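Local coordinates for putative surface-anchored fimbrial subunit (Corynebacterium diphtheriae, PDB 3HR6), which probably forms the shaft of a cell-wall-attached pilus as its major subunit, a tandem of Ig-like modules that also binds calcium, at residues H10-L15 and L31-M37; L105-A110 and D291-M297. All blocks are in the same frame, centred on the assembly; numbering follows the deposited sequence.

Contact 1. Residues H10-L15 and L31-M37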
ATOM      1  N   HIS A  10      -5.978  -8.050  28.006  1.00  9.37           N
ATOM      2  CA  HIS A  10      -6.889  -8.413  26.930  1.00 10.75           C
ATOM      3  C   HIS A  10      -7.174  -7.198  26.048  1.00 10.63           C
ATOM      4  O   HIS A  10      -7.769  -6.220  26.490  1.00 11.38           O
ATOM      5  CB  HIS A  10      -8.195  -8.933  27.530  1.00 10.54           C
ATOM      6  CG  HIS A  10      -8.023 -10.042  28.516  1.00 11.61           C
ATOM      7  ND1 HIS A  10      -7.784 -11.346  28.134  1.00 12.22           N
ATOM      8  CD2 HIS A  10      -8.024 -10.040  29.868  1.00 10.68           C
ATOM      9  CE1 HIS A  10      -7.683 -12.102  29.212  1.00 12.05           C
ATOM     10  NE2 HIS A  10      -7.821 -11.335  30.277  1.00 12.07           N
ATOM     11  N   ALA A  11      -6.805  -7.277  24.779  1.00 10.48           N
ATOM     12  CA  ALA A  11      -6.915  -6.169  23.882  1.00 11.26           C
ATOM     13  C   ALA A  11      -8.265  -6.223  23.215  1.00 11.58           C
ATOM     14  O   ALA A  11      -8.511  -7.088  22.393  1.00 13.73           O
ATOM     15  CB  ALA A  11      -5.802  -6.252  22.839  1.00 11.29           C
ATOM     16  N   LEU A  12      -9.155  -5.316  23.598  1.00 11.99           N
ATOM     17  CA  LEU A  12     -10.519  -5.296  23.075  1.00 12.30           C
ATOM     18  C   LEU A  12     -10.663  -4.322  21.923  1.00 12.40           C
ATOM     19  O   LEU A  12     -10.184  -3.175  22.002  1.00 11.88           O
ATOM     20  CB  LEU A  12     -11.460  -4.869  24.199  1.00 11.59           C
ATOM     21  CG  LEU A  12     -11.954  -6.018  25.062  1.00 16.62           C
ATOM     22  CD1 LEU A  12     -10.908  -7.066  25.407  1.00 17.77           C
ATOM     23  CD2 LEU A  12     -12.733  -5.485  26.268  1.00 10.82           C
ATOM     24  N   MET A  13     -11.329  -4.750  20.859  1.00 11.58           N
ATOM     25  CA  MET A  13     -11.661  -3.862  19.749  0.50 11.89           C
ATOM     26  C   MET A  13     -13.034  -3.237  19.980  1.00 12.43           C
ATOM     27  O   MET A  13     -14.048  -3.951  20.010  1.00 13.26           O
ATOM     28  CB  MET A  13     -11.662  -4.651  18.431  0.50 12.49           C
ATOM     29  CG  MET A  13     -12.173  -3.849  17.257  0.50 12.68           C
ATOM     30  SD  MET A  13     -11.952  -4.656  15.681  0.50 14.90           S
ATOM     31  CE  MET A  13     -12.922  -6.160  15.938  0.50 14.06           C
ATOM     32  N   GLY A  14     -13.093  -1.915  20.112  1.00 12.52           N
ATOM     33  CA  GLY A  14     -14.381  -1.232  20.282  1.00 13.96           C
ATOM     34  C   GLY A  14     -14.205   0.103  20.956  1.00 14.77           C
ATOM     35  O   GLY A  14     -13.071   0.507  21.246  1.00 14.01           O
ATOM     36  N   LEU A  15     -15.326   0.785  21.182  1.00 16.56           N
ATOM     37  CA  LEU A  15     -15.321   2.123  21.751  1.00 18.57           C
ATOM     38  C   LEU A  15     -15.665   2.076  23.245  1.00 21.66           C
ATOM     39  O   LEU A  15     -16.621   1.419  23.634  1.00 21.83           O
ATOM     40  CB  LEU A  15     -16.304   2.996  20.978  1.00 17.97           C
ATOM     41  CG  LEU A  15     -15.830   3.311  19.562  1.00 17.50           C
ATOM     42  CD1 LEU A  15     -16.984   3.866  18.686  1.00 17.05           C
ATOM     43  CD2 LEU A  15     -14.635   4.239  19.585  1.00 16.09           C
ATOM     44  N   LEU A  31     -16.641  -6.958  24.453  1.00 13.30           N
ATOM     45  CA  LEU A  31     -16.077  -6.636  23.172  1.00 12.23           C
ATOM     46  C   LEU A  31     -15.122  -7.729  22.723  1.00 12.10           C
ATOM     47  O   LEU A  31     -14.561  -8.450  23.551  1.00 11.68           O
ATOM     48  CB  LEU A  31     -15.318  -5.311  23.219  1.00 12.46           C
ATOM     49  CG  LEU A  31     -16.199  -4.065  23.374  1.00 13.59           C
ATOM     50  CD1 LEU A  31     -15.268  -2.869  23.661  1.00 14.95           C
ATOM     51  CD2 LEU A  31     -17.060  -3.802  22.156  1.00 11.79           C
ATOM     52  N   PRO A  32     -14.943  -7.862  21.409  1.00 11.75           N
ATOM     53  CA  PRO A  32     -14.042  -8.895  20.891  1.00 11.29           C
ATOM     54  C   PRO A  32     -12.604  -8.695  21.312  1.00 11.83           C
ATOM     55  O   PRO A  32     -12.102  -7.552  21.267  1.00 11.44           O
ATOM     56  CB  PRO A  32     -14.165  -8.704  19.373  1.00 11.43           C
ATOM     57  CG  PRO A  32     -14.721  -7.337  19.209  1.00 13.05           C
ATOM     58  CD  PRO A  32     -15.609  -7.146  20.303  1.00 12.25           C
ATOM     59  N   LYS A  33     -11.944  -9.772  21.742  1.00 11.27           N
ATOM     60  CA  LYS A  33     -10.505  -9.729  22.030  1.00 12.12           C
ATOM     61  C   LYS A  33      -9.754  -9.899  20.712  1.00 12.42           C
ATOM     62  O   LYS A  33     -10.264 -10.515  19.761  1.00 14.26           O
ATOM     63  CB  LYS A  33     -10.083 -10.803  23.039  1.00 11.45           C
ATOM     64  CG  LYS A  33     -10.763 -10.678  24.395  1.00 12.37           C
ATOM     65  CD  LYS A  33     -10.352 -11.782  25.312  1.00 15.93           C
ATOM     66  CE  LYS A  33     -11.137 -11.798  26.616  1.00 15.55           C
ATOM     67  NZ  LYS A  33     -10.816 -13.036  27.330  1.00 21.57           N
ATOM     68  N   VAL A  34      -8.576  -9.315  20.623  1.00 12.85           N
ATOM     69  CA  VAL A  34      -7.826  -9.301  19.379  1.00 12.41           C
ATOM     70  C   VAL A  34      -6.444  -9.888  19.635  1.00 12.50           C
ATOM     71  O   VAL A  34      -5.804  -9.613  20.660  1.00 12.75           O
ATOM     72  CB  VAL A  34      -7.719  -7.862  18.853  1.00 12.89           C
ATOM     73  CG1 VAL A  34      -6.861  -7.770  17.555  1.00 11.81           C
ATOM     74  CG2 VAL A  34      -9.130  -7.266  18.635  1.00 13.38           C
ATOM     75  N   ASP A  35      -5.987 -10.743  18.726  1.00 13.18           N
ATOM     76  CA  ASP A  35      -4.630 -11.258  18.827  1.00 13.89           C
ATOM     77  C   ASP A  35      -3.638 -10.384  18.080  1.00 14.21           C
ATOM     78  O   ASP A  35      -4.013  -9.573  17.256  1.00 14.54           O
ATOM     79  CB  ASP A  35      -4.593 -12.716  18.357  1.00 15.34           C
ATOM     80  CG  ASP A  35      -5.226 -13.646  19.356  1.00 17.49           C
ATOM     81  OD1 ASP A  35      -5.229 -13.349  20.573  1.00 19.79           O
ATOM     82  OD2 ASP A  35      -5.713 -14.701  18.937  1.00 28.22           O
ATOM     83  N   GLY A  36      -2.364 -10.527  18.455  1.00 13.51           N
ATOM     84  CA  GLY A  36      -1.281  -9.822  17.805  1.00 12.91           C
ATOM     85  C   GLY A  36      -1.140  -8.384  18.241  1.00 13.47           C
ATOM     86  O   GLY A  36      -0.452  -7.614  17.594  1.00 13.34           O
ATOM     87  N   MET A  37      -1.832  -8.006  19.326  1.00 12.48           N
ATOM     88  CA  MET A  37      -1.742  -6.641  19.822  1.00 12.55           C
ATOM     89  C   MET A  37      -0.564  -6.592  20.773  1.00 11.94           C
ATOM     90  O   MET A  37      -0.437  -7.442  21.646  1.00 12.01           O
ATOM     91  CB  MET A  37      -3.049  -6.214  20.484  1.00 12.54           C
ATOM     92  CG  MET A  37      -4.219  -6.184  19.525  1.00 14.13           C
ATOM     93  SD  MET A  37      -4.104  -4.854  18.335  1.00 14.92           S
ATOM     94  CE  MET A  37      -3.582  -5.687  16.817  1.00 12.71           C
TER
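In the N-terminal Ig-like pilin module, the loop preceding strand 38-44 doubles back along the end of strand 5-13 and makes a single antiparallel beta bridge with it. L12 and K33 form a non-hydrogen-bonded pair, enclosed by V34 N to A11 O (2.8 Å) and M13 N to P32 O (2.9 Å); within it, the CA of K33 faces A11 O and the CA of L12 faces P32 O, both at 3.3 Å. On one face, L12 lays CG 3.9 Å from L31 CB and CD1 3.8 Å from K33 CG. K33, with chi1 m and the rest of the chain extended (mttt), carries its NZ to 3.6 Å from H10 ND1, while the H10 ring is bonded to H136 and G87 O and stacks on Y138. The other face holds A11, M13, V34 and M37. V34, with chi1 t, brings CG2 to 3.6 Å from M13 CB, and the M13 ttp conformer described here turns CE onto P32 CG (3.9 Å). M37 meets A11 CB to CB at 3.6 Å before its sulfur end leads away. Strand 131-143 flanks the bridge, and L31 touches K140, whose YPK sequence is consistent with the pilin-motif lysine used in subunit linkage. The G14 backbone (phi 157°, psi -179°) would press a CB against M13 O, which by itself calls for glycine; an ideal CB would also lie 2.6 Å from L31 CD2.

Contact 2. Residues L105-A110 and D291-M297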
ATOM      1  N   LEU A 105       2.832   0.320  18.743  1.00 13.07           N
ATOM      2  CA  LEU A 105       2.466   0.503  17.352  1.00 14.19           C
ATOM      3  C   LEU A 105       2.985  -0.609  16.439  1.00 14.56           C
ATOM      4  O   LEU A 105       2.839  -0.525  15.213  1.00 16.33           O
ATOM      5  CB  LEU A 105       2.980   1.876  16.899  1.00 14.23           C
ATOM      6  CG  LEU A 105       2.243   3.086  17.469  1.00 15.83           C
ATOM      7  CD1 LEU A 105       3.021   4.362  17.059  1.00 18.00           C
ATOM      8  CD2 LEU A 105       0.792   3.149  17.010  1.00 16.14           C
ATOM      9  N   ASN A 106       3.600  -1.648  17.028  1.00 15.13           N
ATOM     10  CA  ASN A 106       4.186  -2.789  16.319  1.00 14.75           C
ATOM     11  C   ASN A 106       3.381  -4.127  16.462  1.00 14.01           C
ATOM     12  O   ASN A 106       3.944  -5.251  16.422  1.00 14.50           O
ATOM     13  CB  ASN A 106       5.634  -2.983  16.767  1.00 15.18           C
ATOM     14  CG  ASN A 106       5.745  -3.513  18.178  1.00 14.65           C
ATOM     15  OD1 ASN A 106       4.820  -3.349  18.966  1.00 13.94           O
ATOM     16  ND2 ASN A 106       6.855  -4.202  18.496  1.00 15.92           N
ATOM     17  N   GLY A 107       2.062  -4.012  16.631  1.00 14.01           N
ATOM     18  CA  GLY A 107       1.183  -5.193  16.611  1.00 14.21           C
ATOM     19  C   GLY A 107       1.144  -5.835  15.245  1.00 14.13           C
ATOM     20  O   GLY A 107       1.655  -5.250  14.285  1.00 13.89           O
ATOM     21  N   ALA A 108       0.517  -7.005  15.163  1.00 15.42           N
ATOM     22  CA  ALA A 108       0.400  -7.767  13.907  1.00 16.88           C
ATOM     23  C   ALA A 108      -0.363  -6.961  12.873  1.00 18.30           C
ATOM     24  O   ALA A 108      -0.053  -6.973  11.663  1.00 18.72           O
ATOM     25  CB  ALA A 108      -0.275  -9.118  14.155  1.00 16.75           C
ATOM     26  N   GLU A 109      -1.375  -6.235  13.361  1.00 17.94           N
ATOM     27  CA  GLU A 109      -2.190  -5.344  12.555  1.00 18.69           C
ATOM     28  C   GLU A 109      -2.099  -3.946  13.149  1.00 17.85           C
ATOM     29  O   GLU A 109      -1.985  -3.768  14.374  1.00 16.48           O
ATOM     30  CB  GLU A 109      -3.659  -5.757  12.567  1.00 18.65           C
ATOM     31  CG  GLU A 109      -3.996  -7.123  12.081  1.00 23.07           C
ATOM     32  CD  GLU A 109      -5.485  -7.379  12.265  1.00 28.74           C
ATOM     33  OE1 GLU A 109      -5.943  -7.485  13.441  1.00 30.32           O
ATOM     34  OE2 GLU A 109      -6.194  -7.419  11.229  1.00 30.74           O
ATOM     35  N   ALA A 110      -2.165  -2.945  12.294  1.00 16.16           N
ATOM     36  CA  ALA A 110      -2.235  -1.572  12.724  1.00 16.03           C
ATOM     37  C   ALA A 110      -3.626  -1.226  13.272  1.00 14.82           C
ATOM     38  O   ALA A 110      -4.651  -1.572  12.680  1.00 15.83           O
ATOM     39  CB  ALA A 110      -1.890  -0.671  11.571  1.00 15.61           C
ATOM     40  N   ASP A 291      10.672  -6.810  14.130  1.00 32.89           N
ATOM     41  CA  ASP A 291       9.720  -6.756  15.245  1.00 31.79           C
ATOM     42  C   ASP A 291       9.385  -5.330  15.737  1.00 30.78           C
ATOM     43  O   ASP A 291       8.285  -5.091  16.240  1.00 30.15           O
ATOM     44  CB  ASP A 291      10.217  -7.612  16.429  1.00 32.57           C
ATOM     45  CG  ASP A 291       9.779  -9.083  16.333  1.00 33.57           C
ATOM     46  OD1 ASP A 291       9.146  -9.486  15.328  1.00 35.76           O
ATOM     47  OD2 ASP A 291      10.067  -9.843  17.280  1.00 36.87           O
ATOM     48  N   ALA A 292      10.321  -4.391  15.591  1.00 29.21           N
ATOM     49  CA  ALA A 292      10.122  -3.021  16.086  1.00 28.24           C
ATOM     50  C   ALA A 292       9.459  -2.122  15.037  1.00 26.75           C
ATOM     51  O   ALA A 292       9.170  -0.952  15.303  1.00 27.25           O
ATOM     52  CB  ALA A 292      11.455  -2.420  16.530  1.00 27.84           C
ATOM     53  N   ALA A 293       9.204  -2.662  13.848  1.00 24.80           N
ATOM     54  CA  ALA A 293       8.743  -1.856  12.776  1.00 22.89           C
ATOM     55  C   ALA A 293       7.352  -1.323  13.161  1.00 22.07           C
ATOM     56  O   ALA A 293       6.523  -2.081  13.682  1.00 23.60           O
ATOM     57  CB  ALA A 293       8.714  -2.675  11.448  1.00 22.48           C
ATOM     58  N   LEU A 294       7.136  -0.017  12.986  1.00 19.69           N
ATOM     59  CA  LEU A 294       5.798   0.563  13.019  1.00 18.32           C
ATOM     60  C   LEU A 294       4.954  -0.120  11.936  1.00 17.56           C
ATOM     61  O   LEU A 294       5.292  -0.058  10.741  1.00 17.21           O
ATOM     62  CB  LEU A 294       5.840   2.073  12.746  1.00 19.12           C
ATOM     63  CG  LEU A 294       6.692   2.952  13.654  1.00 21.36           C
ATOM     64  CD1 LEU A 294       6.803   4.348  13.076  1.00 23.28           C
ATOM     65  CD2 LEU A 294       6.092   3.008  15.023  1.00 22.47           C
ATOM     66  N   ARG A 295       3.864  -0.755  12.356  1.00 15.47           N
ATOM     67  CA  ARG A 295       3.058  -1.576  11.444  1.00 15.28           C
ATOM     68  C   ARG A 295       1.953  -0.703  10.863  1.00 14.98           C
ATOM     69  O   ARG A 295       1.134  -0.176  11.592  1.00 14.83           O
ATOM     70  CB  ARG A 295       2.528  -2.805  12.192  1.00 16.21           C
ATOM     71  CG  ARG A 295       1.566  -3.729  11.408  1.00 16.76           C
ATOM     72  CD  ARG A 295       2.211  -4.321  10.189  1.00 21.51           C
ATOM     73  NE  ARG A 295       1.280  -5.108   9.367  1.00 23.32           N
ATOM     74  CZ  ARG A 295       1.634  -5.773   8.259  1.00 26.47           C
ATOM     75  NH1 ARG A 295       2.906  -5.780   7.854  1.00 26.13           N
ATOM     76  NH2 ARG A 295       0.724  -6.463   7.562  1.00 25.37           N
ATOM     77  N   GLY A 296       1.980  -0.500   9.548  1.00 12.73           N
ATOM     78  CA  GLY A 296       0.866   0.151   8.870  1.00 13.46           C
ATOM     79  C   GLY A 296      -0.247  -0.831   8.541  1.00 13.47           C
ATOM     80  O   GLY A 296      -0.088  -2.064   8.629  1.00 14.37           O
ATOM     81  N   MET A 297      -1.398  -0.291   8.153  1.00 13.47           N
ATOM     82  CA  MET A 297      -2.464  -1.114   7.623  1.00 12.43           C
ATOM     83  C   MET A 297      -2.357  -1.069   6.092  1.00 14.01           C
ATOM     84  O   MET A 297      -2.528   0.013   5.507  1.00 12.65           O
ATOM     85  CB  MET A 297      -3.814  -0.578   8.062  1.00 13.54           C
ATOM     86  CG  MET A 297      -5.047  -1.128   7.426  1.00 13.61           C
ATOM     87  SD  MET A 297      -5.179  -2.911   7.549  1.00 19.23           S
ATOM     88  CE  MET A 297      -5.318  -3.066   9.257  1.00 12.16           C
TER
HETATM   89  O   HOH W   1       0.859   0.935  14.079  1.00 17.47           O
HETATM   90  O   HOH W   2       6.256  -7.030  16.095  1.00 29.54           O
HETATM   91  O   HOH W   3      -1.861  -4.010   9.706  1.00 18.09           O
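Two irregular backbones run side by side in the same direction without forming a beta bridge: N106 CA lies 5.0 Å from L294 CA, and A110 CA 5.1 Å from M297 CA. One direct main-chain hydrogen bond joins them, R295 N to L105 O (3.0 Å, nearly linear), and ordered waters supply further links. Water 1 donates to L105 O and R295 O, both at 2.7 Å; water 2 donates to N106 O (2.9 Å) and D291 O (2.8 Å). Water 3 accepts a hydrogen bond from A110 N and donates one to G296 O, each at 2.8 Å, with a weak bond from R295 NE at 3.3 Å. Among side chains, N106 (chi1 p) reaches across so that ND2 donates to D291 O (2.8 Å), while its OD1 is bonded to S38 OG. R295 starts toward the other loop and bends at chi2 (p), passing G107 O with CG at 3.3 Å and bringing NE to 3.2 Å from A108 O. Apolar packing flanks this polar seam: L294 turns its end inward, CD2 to L105 CB at 3.8 Å, and A110 CB packs on M297 CB (4.0 Å) and lies 3.1 Å from R295 O. Direct and water-mediated hydrogen bonds thus join the N-terminal Ig-like module to the next one. The loop between strands 97-103 and 111-112 of the N-terminal module meets the loop after strand 268-276 of the next, where L294, R295 and M297 touch L276, W274 and V275.

In the fold
Contacts 1 and 2 follow each other along the chain, with centres about 15 Å apart, and meet through the turn that leads into strand 38-44. G36 O lies 2.7 Å from A108 N, a probable hydrogen bond, and M37 CE packs 3.5 Å from E109 O; V34 CG1 and E109 OE1 are 4.2 Å apart. Segment 31-37 therefore borders both the end of strand 5-13 and the loop 105-110 that faces the next module. Contact 1 stays within the N-terminal module, its centre about 24 Å from the centre of the chain, whereas contact 2, its centre about 14 Å from that point, spans a module boundary. Both lie away from the calcium site of D153, D155, Q158, G160 and E165.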